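Local coordinates for variable region-containing chitin-binding protein 3 (Branchiostoma floridae, PDB 1XT5) that probably binds and hydrolyses chitin as a whole protein, here represented by its first immunoglobulin V-set domain, part of an immune-type receptor of amphioxus, at residues His17-Tyr28 and Ala90-Pro101; Thr34-Leu42 and Lys52-Trp60. All coordinates share one frame; numbering follows the deposited sequence. Where two conformers were deposited one is given.

Interaction 1: His17-Tyr28 and Ala90-Pro101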
loop_
_atom_site.group_PDB
_atom_site.type_symbol
_atom_site.label_atom_id
_atom_site.label_comp_id
_atom_site.label_asym_id
_atom_site.label_seq_id
_atom_site.Cartn_x
_atom_site.Cartn_y
_atom_site.Cartn_z
ATOM N N HIS A 17 -13.816 -4.675 -13.597
ATOM C CA HIS A 17 -14.714 -3.758 -14.303
ATOM C C HIS A 17 -14.871 -2.461 -13.514
ATOM O O HIS A 17 -14.883 -2.485 -12.277
ATOM C CB HIS A 17 -16.051 -4.524 -14.426
ATOM C CG HIS A 17 -16.104 -5.834 -15.132
ATOM N ND1 HIS A 17 -16.441 -7.083 -14.673
ATOM C CD2 HIS A 17 -15.838 -6.048 -16.437
ATOM C CE1 HIS A 17 -16.366 -7.978 -15.672
ATOM N NE2 HIS A 17 -15.987 -7.360 -16.794
ATOM N N ALA A 18 -15.109 -1.355 -14.207
ATOM C CA ALA A 18 -15.417 -0.091 -13.533
ATOM C C ALA A 18 -16.711 -0.328 -12.781
ATOM O O ALA A 18 -17.667 -0.980 -13.264
ATOM C CB ALA A 18 -15.457 1.081 -14.492
ATOM N N GLY A 19 -16.771 0.247 -11.595
ATOM C CA GLY A 19 -17.836 0.142 -10.657
ATOM C C GLY A 19 -17.618 -1.010 -9.710
ATOM O O GLY A 19 -18.286 -1.075 -8.669
ATOM N N GLY A 20 -16.686 -1.894 -10.017
ATOM C CA GLY A 20 -16.435 -3.049 -9.194
ATOM C C GLY A 20 -15.455 -2.753 -8.064
ATOM O O GLY A 20 -15.023 -1.625 -7.879
ATOM N N THR A 21 -15.173 -3.765 -7.273
ATOM C CA THR A 21 -14.253 -3.775 -6.172
ATOM C C THR A 21 -13.071 -4.671 -6.514
ATOM O O THR A 21 -13.248 -5.776 -7.055
ATOM C CB THR A 21 -14.934 -4.216 -4.887
ATOM O OG1 THR A 21 -15.973 -3.269 -4.564
ATOM C CG2 THR A 21 -13.967 -4.302 -3.710
ATOM N N VAL A 22 -11.857 -4.216 -6.235
ATOM C CA VAL A 22 -10.662 -4.940 -6.538
ATOM C C VAL A 22 -9.715 -4.911 -5.349
ATOM O O VAL A 22 -9.698 -3.967 -4.574
ATOM C CB VAL A 22 -9.972 -4.390 -7.816
ATOM C CG1 VAL A 22 -9.463 -2.970 -7.575
ATOM C CG2 VAL A 22 -8.941 -5.284 -8.425
ATOM N N GLU A 23 -8.869 -5.954 -5.243
ATOM C CA GLU A 23 -7.812 -5.976 -4.269
ATOM C C GLU A 23 -6.425 -6.100 -4.947
ATOM O O GLU A 23 -6.284 -6.875 -5.912
ATOM C CB GLU A 23 -8.041 -7.070 -3.256
ATOM C CG GLU A 23 -9.335 -6.839 -2.439
ATOM C CD GLU A 23 -9.569 -7.601 -1.188
ATOM O OE1 GLU A 23 -8.661 -8.380 -0.838
ATOM O OE2 GLU A 23 -10.638 -7.362 -0.611
ATOM N N LEU A 24 -5.482 -5.364 -4.417
ATOM C CA LEU A 24 -4.123 -5.322 -4.937
ATOM C C LEU A 24 -3.228 -5.912 -3.833
ATOM O O LEU A 24 -2.974 -5.237 -2.843
ATOM C CB LEU A 24 -3.642 -3.934 -5.276
ATOM C CG LEU A 24 -4.450 -3.276 -6.400
ATOM C CD1 LEU A 24 -5.859 -2.874 -6.191
ATOM C CD2 LEU A 24 -3.776 -1.941 -6.807
ATOM N N PRO A 25 -2.823 -7.187 -3.931
ATOM C CA PRO A 25 -2.089 -7.803 -2.833
ATOM C C PRO A 25 -0.733 -7.180 -2.564
ATOM O O PRO A 25 -0.001 -6.777 -3.458
ATOM C CB PRO A 25 -1.978 -9.275 -3.282
ATOM C CG PRO A 25 -3.141 -9.473 -4.185
ATOM C CD PRO A 25 -3.194 -8.189 -4.958
ATOM N N CYS A 26 -0.357 -7.187 -1.290
ATOM C CA CYS A 26 0.957 -6.753 -0.894
ATOM C C CYS A 26 1.328 -7.414 0.438
ATOM O O CYS A 26 0.467 -7.528 1.307
ATOM C CB CYS A 26 0.987 -5.242 -0.733
ATOM S SG CYS A 26 2.659 -4.627 -0.320
ATOM N N SER A 27 2.580 -7.826 0.553
ATOM C CA SER A 27 3.101 -8.363 1.784
ATOM C C SER A 27 4.480 -7.719 2.057
ATOM O O SER A 27 5.092 -7.144 1.165
ATOM C CB SER A 27 3.269 -9.875 1.767
ATOM O OG SER A 27 4.310 -10.269 0.866
ATOM N N TYR A 28 4.982 -7.847 3.284
ATOM C CA TYR A 28 6.344 -7.403 3.541
ATOM C C TYR A 28 6.923 -8.211 4.692
ATOM O O TYR A 28 6.194 -8.754 5.547
ATOM C CB TYR A 28 6.433 -5.873 3.828
ATOM C CG TYR A 28 5.918 -5.502 5.197
ATOM C CD1 TYR A 28 6.768 -5.454 6.296
ATOM C CD2 TYR A 28 4.577 -5.208 5.429
ATOM C CE1 TYR A 28 6.340 -5.142 7.536
ATOM C CE2 TYR A 28 4.127 -4.898 6.718
ATOM C CZ TYR A 28 5.013 -4.862 7.761
ATOM O OH TYR A 28 4.561 -4.592 9.030
ATOM N N ALA A 90 -0.153 -5.184 8.606
ATOM C CA ALA A 90 0.953 -6.133 8.573
ATOM C C ALA A 90 0.957 -6.945 7.286
ATOM O O ALA A 90 1.995 -7.609 7.019
ATOM C CB ALA A 90 0.897 -7.099 9.760
ATOM N N ALA A 91 -0.080 -6.918 6.491
ATOM C CA ALA A 91 -0.219 -7.677 5.231
ATOM C C ALA A 91 -1.044 -6.772 4.316
ATOM O O ALA A 91 -2.238 -6.985 4.095
ATOM C CB ALA A 91 -0.896 -9.014 5.481
ATOM N N PRO A 92 -0.451 -5.645 3.873
ATOM C CA PRO A 92 -1.203 -4.459 3.481
ATOM C C PRO A 92 -1.791 -4.443 2.083
ATOM O O PRO A 92 -1.798 -3.401 1.392
ATOM C CB PRO A 92 -0.169 -3.339 3.688
ATOM C CG PRO A 92 1.142 -4.014 3.344
ATOM C CD PRO A 92 1.001 -5.370 3.974
ATOM N N THR A 93 -2.453 -5.517 1.685
ATOM C CA THR A 93 -3.294 -5.528 0.511
ATOM C C THR A 93 -4.276 -4.381 0.538
ATOM O O THR A 93 -4.940 -4.131 1.557
ATOM C CB THR A 93 -4.047 -6.863 0.476
ATOM O OG1 THR A 93 -3.066 -7.867 0.339
ATOM C CG2 THR A 93 -5.126 -6.928 -0.585
ATOM N N LEU A 94 -4.361 -3.686 -0.601
ATOM C CA LEU A 94 -5.274 -2.573 -0.799
ATOM C C LEU A 94 -6.590 -3.067 -1.408
ATOM O O LEU A 94 -6.569 -3.820 -2.370
ATOM C CB LEU A 94 -4.636 -1.601 -1.784
ATOM C CG LEU A 94 -5.486 -0.374 -2.180
ATOM C CD1 LEU A 94 -5.650 0.566 -1.003
ATOM C CD2 LEU A 94 -4.831 0.341 -3.349
ATOM N N ARG A 95 -7.699 -2.602 -0.854
ATOM C CA ARG A 95 -9.039 -2.806 -1.422
ATOM C C ARG A 95 -9.524 -1.459 -1.946
ATOM O O ARG A 95 -9.515 -0.459 -1.218
ATOM C CB ARG A 95 -9.991 -3.327 -0.347
ATOM C CG ARG A 95 -11.396 -3.616 -0.853
ATOM C CD ARG A 95 -12.242 -4.254 0.223
ATOM N NE ARG A 95 -13.616 -4.600 -0.027
ATOM C CZ ARG A 95 -14.622 -3.774 0.237
ATOM N NH1 ARG A 95 -14.486 -2.530 0.705
ATOM N NH2 ARG A 95 -15.846 -4.231 -0.038
ATOM N N LEU A 96 -9.962 -1.435 -3.201
ATOM C CA LEU A 96 -10.511 -0.238 -3.842
ATOM C C LEU A 96 -11.899 -0.538 -4.308
ATOM O O LEU A 96 -12.128 -1.508 -5.081
ATOM C CB LEU A 96 -9.560 0.195 -4.936
ATOM C CG LEU A 96 -9.908 1.527 -5.552
ATOM C CD1 LEU A 96 -9.767 2.675 -4.556
ATOM C CD2 LEU A 96 -9.033 1.740 -6.787
ATOM N N THR A 97 -12.885 0.238 -3.853
ATOM C CA THR A 97 -14.297 0.022 -4.260
ATOM C C THR A 97 -14.682 1.056 -5.321
ATOM O O THR A 97 -14.000 2.066 -5.529
ATOM C CB THR A 97 -15.252 0.155 -3.079
ATOM O OG1 THR A 97 -15.146 1.472 -2.565
ATOM C CG2 THR A 97 -14.880 -0.786 -1.993
ATOM N N HIS A 98 -15.830 0.776 -5.959
ATOM C CA HIS A 98 -16.427 1.717 -6.929
ATOM C C HIS A 98 -15.373 2.190 -7.946
ATOM O O HIS A 98 -15.189 3.391 -8.154
ATOM C CB HIS A 98 -17.060 2.914 -6.257
ATOM C CG HIS A 98 -18.120 2.530 -5.344
ATOM N ND1 HIS A 98 -19.388 2.230 -5.759
ATOM C CD2 HIS A 98 -18.086 2.443 -3.989
ATOM C CE1 HIS A 98 -20.084 1.922 -4.679
ATOM N NE2 HIS A 98 -19.364 2.052 -3.580
ATOM N N VAL A 99 -14.658 1.227 -8.548
ATOM C CA VAL A 99 -13.541 1.577 -9.395
ATOM C C VAL A 99 -13.962 2.449 -10.561
ATOM O O VAL A 99 -14.903 2.159 -11.296
ATOM C CB VAL A 99 -12.811 0.290 -9.857
ATOM C CG1 VAL A 99 -11.839 0.584 -10.942
ATOM C CG2 VAL A 99 -12.135 -0.386 -8.678
ATOM N N HIS A 100 -13.252 3.561 -10.729
ATOM C CA HIS A 100 -13.553 4.510 -11.812
ATOM C C HIS A 100 -12.728 4.203 -13.048
ATOM O O HIS A 100 -11.677 3.605 -12.960
ATOM C CB HIS A 100 -13.208 5.930 -11.369
ATOM C CG HIS A 100 -14.097 6.503 -10.317
ATOM N ND1 HIS A 100 -14.504 5.810 -9.190
ATOM C CD2 HIS A 100 -14.677 7.721 -10.233
ATOM C CE1 HIS A 100 -15.298 6.629 -8.482
ATOM N NE2 HIS A 100 -15.419 7.825 -9.089
ATOM N N PRO A 101 -13.209 4.613 -14.188
ATOM C CA PRO A 101 -12.390 4.404 -15.428
ATOM C C PRO A 101 -10.931 4.830 -15.277
ATOM O O PRO A 101 -9.948 4.106 -15.611
ATOM C CB PRO A 101 -13.146 5.196 -16.469
ATOM C CG PRO A 101 -14.566 5.211 -16.024
ATOM C CD PRO A 101 -14.481 5.265 -14.495
HETATM O O HOH W 1 -17.575 -1.476 -5.911
HETATM O O HOH W 2 2.964 -9.266 5.005
HETATM O O HOH W 3 4.552 -8.303 7.805
#

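Interaction 2: Thr34-Leu42 and Lys52-Trp60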
loop_
_atom_site.group_PDB
_atom_site.type_symbol
_atom_site.label_atom_id
_atom_site.label_comp_id
_atom_site.label_asym_id
_atom_site.label_seq_id
_atom_site.Cartn_x
_atom_site.Cartn_y
_atom_site.Cartn_z
ATOM N N THR A 34 11.613 -4.505 15.051
ATOM C CA THR A 34 10.275 -4.869 15.499
ATOM C C THR A 34 9.372 -3.647 15.622
ATOM O O THR A 34 8.214 -3.797 16.022
ATOM C CB THR A 34 10.277 -5.648 16.813
ATOM O OG1 THR A 34 11.031 -4.830 17.739
ATOM C CG2 THR A 34 10.931 -6.992 16.573
ATOM N N GLN A 35 9.873 -2.445 15.358
ATOM C CA GLN A 35 9.042 -1.246 15.422
ATOM C C GLN A 35 8.030 -1.220 14.265
ATOM O O GLN A 35 8.386 -1.670 13.141
ATOM C CB GLN A 35 9.877 0.047 15.354
ATOM C CG GLN A 35 10.791 0.159 16.562
ATOM C CD GLN A 35 11.468 1.507 16.647
ATOM O OE1 GLN A 35 11.867 2.087 15.634
ATOM N NE2 GLN A 35 11.565 2.026 17.863
ATOM N N PRO A 36 6.801 -0.779 14.455
ATOM C CA PRO A 36 5.848 -0.769 13.300
ATOM C C PRO A 36 6.306 0.172 12.207
ATOM O O PRO A 36 6.811 1.242 12.484
ATOM C CB PRO A 36 4.556 -0.274 13.946
ATOM C CG PRO A 36 4.996 0.416 15.197
ATOM C CD PRO A 36 6.235 -0.246 15.690
ATOM N N PRO A 37 6.209 -0.236 10.944
ATOM C CA PRO A 37 6.534 0.613 9.799
ATOM C C PRO A 37 5.369 1.476 9.412
ATOM O O PRO A 37 4.379 1.585 10.129
ATOM C CB PRO A 37 6.965 -0.435 8.758
ATOM C CG PRO A 37 5.999 -1.540 9.030
ATOM C CD PRO A 37 5.879 -1.620 10.526
ATOM N N VAL A 38 5.494 2.131 8.274
ATOM C CA VAL A 38 4.451 2.936 7.683
ATOM C C VAL A 38 4.208 2.495 6.252
ATOM O O VAL A 38 5.158 2.293 5.478
ATOM C CB VAL A 38 4.746 4.430 7.833
ATOM C CG1 VAL A 38 6.101 4.854 7.354
ATOM C CG2 VAL A 38 3.633 5.224 7.144
ATOM N N ILE A 39 2.925 2.281 5.964
ATOM C CA ILE A 39 2.470 1.768 4.676
ATOM C C ILE A 39 1.932 2.900 3.867
ATOM O O ILE A 39 1.093 3.681 4.358
ATOM C CB ILE A 39 1.316 0.728 4.903
ATOM C CG1 ILE A 39 1.810 -0.549 5.564
ATOM C CG2 ILE A 39 0.536 0.439 3.633
ATOM C CD1 ILE A 39 2.567 -0.551 6.855
ATOM N N SER A 40 2.353 3.009 2.611
ATOM C CA SER A 40 1.806 3.952 1.668
ATOM C C SER A 40 1.434 3.228 0.378
ATOM O O SER A 40 2.213 2.428 -0.126
ATOM C CB SER A 40 2.835 5.032 1.318
ATOM O OG SER A 40 3.303 5.710 2.452
ATOM N N TRP A 41 0.248 3.500 -0.129
ATOM C CA TRP A 41 -0.125 3.128 -1.504
ATOM C C TRP A 41 -0.146 4.418 -2.285
ATOM O O TRP A 41 -0.783 5.409 -1.894
ATOM C CB TRP A 41 -1.466 2.432 -1.533
ATOM C CG TRP A 41 -1.451 0.999 -1.153
ATOM C CD1 TRP A 41 -1.670 0.436 0.074
ATOM C CD2 TRP A 41 -1.165 -0.111 -2.058
ATOM N NE1 TRP A 41 -1.542 -0.927 -0.003
ATOM C CE2 TRP A 41 -1.267 -1.282 -1.285
ATOM C CE3 TRP A 41 -0.882 -0.186 -3.428
ATOM C CZ2 TRP A 41 -1.086 -2.548 -1.867
ATOM C CZ3 TRP A 41 -0.702 -1.430 -3.990
ATOM C CH2 TRP A 41 -0.817 -2.605 -3.223
ATOM N N LEU A 42 0.585 4.420 -3.405
ATOM C CA LEU A 42 0.897 5.587 -4.183
ATOM C C LEU A 42 0.593 5.270 -5.649
ATOM O O LEU A 42 1.136 4.277 -6.150
ATOM C CB LEU A 42 2.367 5.948 -4.011
ATOM C CG LEU A 42 2.825 6.204 -2.574
ATOM C CD1 LEU A 42 4.340 6.194 -2.453
ATOM C CD2 LEU A 42 2.231 7.461 -2.003
ATOM N N LYS A 52 -1.134 10.254 -3.616
ATOM C CA LYS A 52 -1.455 9.397 -2.485
ATOM C C LYS A 52 -2.772 8.722 -2.650
ATOM O O LYS A 52 -3.795 9.358 -2.932
ATOM C CB LYS A 52 -1.445 10.236 -1.180
ATOM C CG LYS A 52 -0.080 10.736 -0.804
ATOM C CD LYS A 52 -0.238 11.729 0.357
ATOM C CE LYS A 52 -0.350 11.009 1.682
ATOM N NZ LYS A 52 -0.031 11.860 2.850
ATOM N N VAL A 53 -2.795 7.411 -2.346
ATOM C CA VAL A 53 -4.036 6.630 -2.274
ATOM C C VAL A 53 -4.415 6.377 -0.806
ATOM O O VAL A 53 -5.529 6.615 -0.371
ATOM C CB VAL A 53 -3.916 5.333 -3.070
ATOM C CG1 VAL A 53 -5.159 4.501 -2.937
ATOM C CG2 VAL A 53 -3.581 5.659 -4.526
ATOM N N PHE A 54 -3.457 5.846 -0.058
ATOM C CA PHE A 54 -3.639 5.395 1.291
ATOM C C PHE A 54 -2.331 5.569 2.042
ATOM O O PHE A 54 -1.263 5.321 1.488
ATOM C CB PHE A 54 -4.087 3.928 1.310
ATOM C CG PHE A 54 -4.238 3.330 2.705
ATOM C CD1 PHE A 54 -5.480 3.361 3.333
ATOM C CD2 PHE A 54 -3.150 2.764 3.357
ATOM C CE1 PHE A 54 -5.604 2.848 4.620
ATOM C CE2 PHE A 54 -3.261 2.276 4.659
ATOM C CZ PHE A 54 -4.511 2.326 5.233
ATOM N N LYS A 55 -2.435 5.863 3.330
ATOM C CA LYS A 55 -1.298 5.814 4.237
ATOM C C LYS A 55 -1.786 5.252 5.584
ATOM O O LYS A 55 -2.903 5.570 6.018
ATOM C CB LYS A 55 -0.616 7.161 4.423
ATOM C CG LYS A 55 0.744 7.186 5.098
ATOM C CD LYS A 55 1.358 8.568 5.154
ATOM C CE LYS A 55 2.694 8.592 5.833
ATOM N NZ LYS A 55 3.281 9.974 5.856
ATOM N N GLY A 56 -0.956 4.481 6.251
ATOM C CA GLY A 56 -1.297 4.015 7.564
ATOM C C GLY A 56 -0.129 3.459 8.323
ATOM O O GLY A 56 0.901 3.104 7.752
ATOM N N ASN A 57 -0.312 3.342 9.638
ATOM C CA ASN A 57 0.669 2.702 10.473
ATOM C C ASN A 57 0.001 2.265 11.781
ATOM O O ASN A 57 -0.874 2.944 12.279
ATOM C CB ASN A 57 1.866 3.607 10.833
ATOM C CG ASN A 57 1.515 4.918 11.487
ATOM O OD1 ASN A 57 1.237 5.925 10.868
ATOM N ND2 ASN A 57 1.525 4.919 12.832
ATOM N N TYR A 58 0.457 1.153 12.334
ATOM C CA TYR A 58 0.070 0.827 13.703
ATOM C C TYR A 58 0.630 1.894 14.652
ATOM O O TYR A 58 1.715 2.429 14.408
ATOM C CB TYR A 58 0.664 -0.520 14.116
ATOM C CG TYR A 58 0.056 -1.695 13.393
ATOM C CD1 TYR A 58 0.807 -2.473 12.529
ATOM C CD2 TYR A 58 -1.264 -2.050 13.560
ATOM C CE1 TYR A 58 0.282 -3.560 11.879
ATOM C CE2 TYR A 58 -1.808 -3.139 12.892
ATOM C CZ TYR A 58 -1.046 -3.879 12.044
ATOM O OH TYR A 58 -1.574 -4.945 11.357
ATOM N N ASN A 59 -0.077 2.159 15.703
ATOM C CA ASN A 59 0.413 3.046 16.741
ATOM C C ASN A 59 1.246 2.229 17.709
ATOM O O ASN A 59 1.050 1.046 17.946
ATOM C CB ASN A 59 -0.741 3.728 17.450
ATOM C CG ASN A 59 -1.423 4.729 16.504
ATOM O OD1 ASN A 59 -0.774 5.325 15.654
ATOM N ND2 ASN A 59 -2.725 4.915 16.722
ATOM N N TRP A 60 2.171 2.934 18.337
ATOM C CA TRP A 60 3.093 2.357 19.301
ATOM C C TRP A 60 2.303 1.969 20.535
ATOM O O TRP A 60 1.449 2.747 20.938
ATOM C CB TRP A 60 4.124 3.439 19.655
ATOM C CG TRP A 60 5.086 3.038 20.683
ATOM C CD1 TRP A 60 6.180 2.248 20.530
ATOM C CD2 TRP A 60 5.035 3.411 22.069
ATOM N NE1 TRP A 60 6.835 2.093 21.735
ATOM C CE2 TRP A 60 6.139 2.811 22.693
ATOM C CE3 TRP A 60 4.102 4.215 22.754
ATOM C CZ2 TRP A 60 6.343 3.008 24.049
ATOM C CZ3 TRP A 60 4.306 4.413 24.104
ATOM C CH2 TRP A 60 5.405 3.805 24.670
HETATM O O HOH W 4 2.435 -0.242 10.837
#

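Interaction 1: His17-Tyr28 and Ala90-Pro101
With OG1 of T93 turned anti to its own carbonyl carbon (chi1 -63°), the hydroxyl lies against the backbone of P25 and C26, where OG1 accepts the N-H of C26 at 3.2 Å. R95, extended from CG to NE after a chi1 of -178°, slants across E23 and T21. Methyl CG2 of T21 lies over one face of its guanidinium, 3.7 Å from NE, while OE2 of E23 stands at the edge of that group. OE2 and NE of this pair are 4.1 Å apart, too far for a salt bridge, and the carboxylate and guanidinium planes are 79° apart. The backbones beneath run antiparallel: V22 and L96, like L24 and L94, are hydrogen-bonded pairs, each joined by two N-H...O bonds, with E23 and R95 the non-hydrogen-bonded pair between. V22, L24, L94 and L96 point to the other face, where L24 and L94 meet W41, L24 and L96 meet Y107, and V22 meets L129. Ahead of strand 22-24 a type II beta turn from H17 to G20 is held to V99 by two bonds, the shorter from N of G19 to O of V99 at 2.7 Å. SG of C26 lies 4.0 Å from CG of P92 and continues into the disulfide with C109. Alternating exposed and buried side chains beside a disulfide that ties one sheet to the other are the pattern of the immunoglobulin beta sandwich, here of V-set type.

Interaction 2: Thr34-Leu42 and Lys52-Trp60
An antiparallel hairpin pairing with a classic beta bulge joins strands 38-44 and 50-58, neighbours in the larger sheet of the V-set domain. I39 and G56 form a hydrogen-bonded pair: N of I39 reaches O of G56 at 2.8 Å, nearly straight at 170°, and N of G56 returns a bond to O of I39. The bulge lies at W41, which faces both V53 and F54. Its carbonyl O takes two N-H groups from the same face of its plane, that of V53 at 2.9 Å and that of F54 at a longer 3.3 Å, while N of W41 donates to O of F54. Beyond this point the register slips by one residue, and L42 pairs with K52. V53 turns its side chain in toward W41, with its CB 3.3 Å from O of W41. CB of W41 therefore touches CB of V53 and CB of F54 alike, and CD2 of F54 meets the indole at its edge. CG2 of I39 comes to the edge of the phenyl ring, near its plane, 4.3 Å from CE2 of F54. On the other face S40, K55, L42 and K52 point together. CG of K55 stands opposite its backbone N (chi1 -167°) and the chain stays extended, carrying CE obliquely across V38 to 3.7 Å from its CG2. Where the strands part, a water bridges O of P37 and N of Y58, and CB of P36 packs on CB of Y58. Strand 105-112 flanks 38-44 through backbone bonds of V38, S40 and L42, and strand 72-76 flanks 50-58, with a backbone hydrogen bond between K55 and E75; W41 reaches across the sandwich to L24 and C26 of strand 22-31.

Interactions 1 and 2 lie in opposite sheets of one sandwich, their centres about 16 Å apart, with 34-42 and 52-60 nested in the loop that interaction 1 closes. They meet between the sheets: NE1 of W41 probably donates to O of P92, L94 packs on the same indole, and Y28 rests on P37. OH of Y58 and N of A90 probably form a second hydrogen bond. Both contacts are partly buried, but interaction 2 has mostly buried residues, whereas interaction 1 has as many exposed as buried because it runs into surface turns. Interaction 1 adds a threonine side-chain bond to the backbone; interaction 2 has a bulge within the pairing. Outward, interaction 1 carries E23 and R95, interaction 2 lysines.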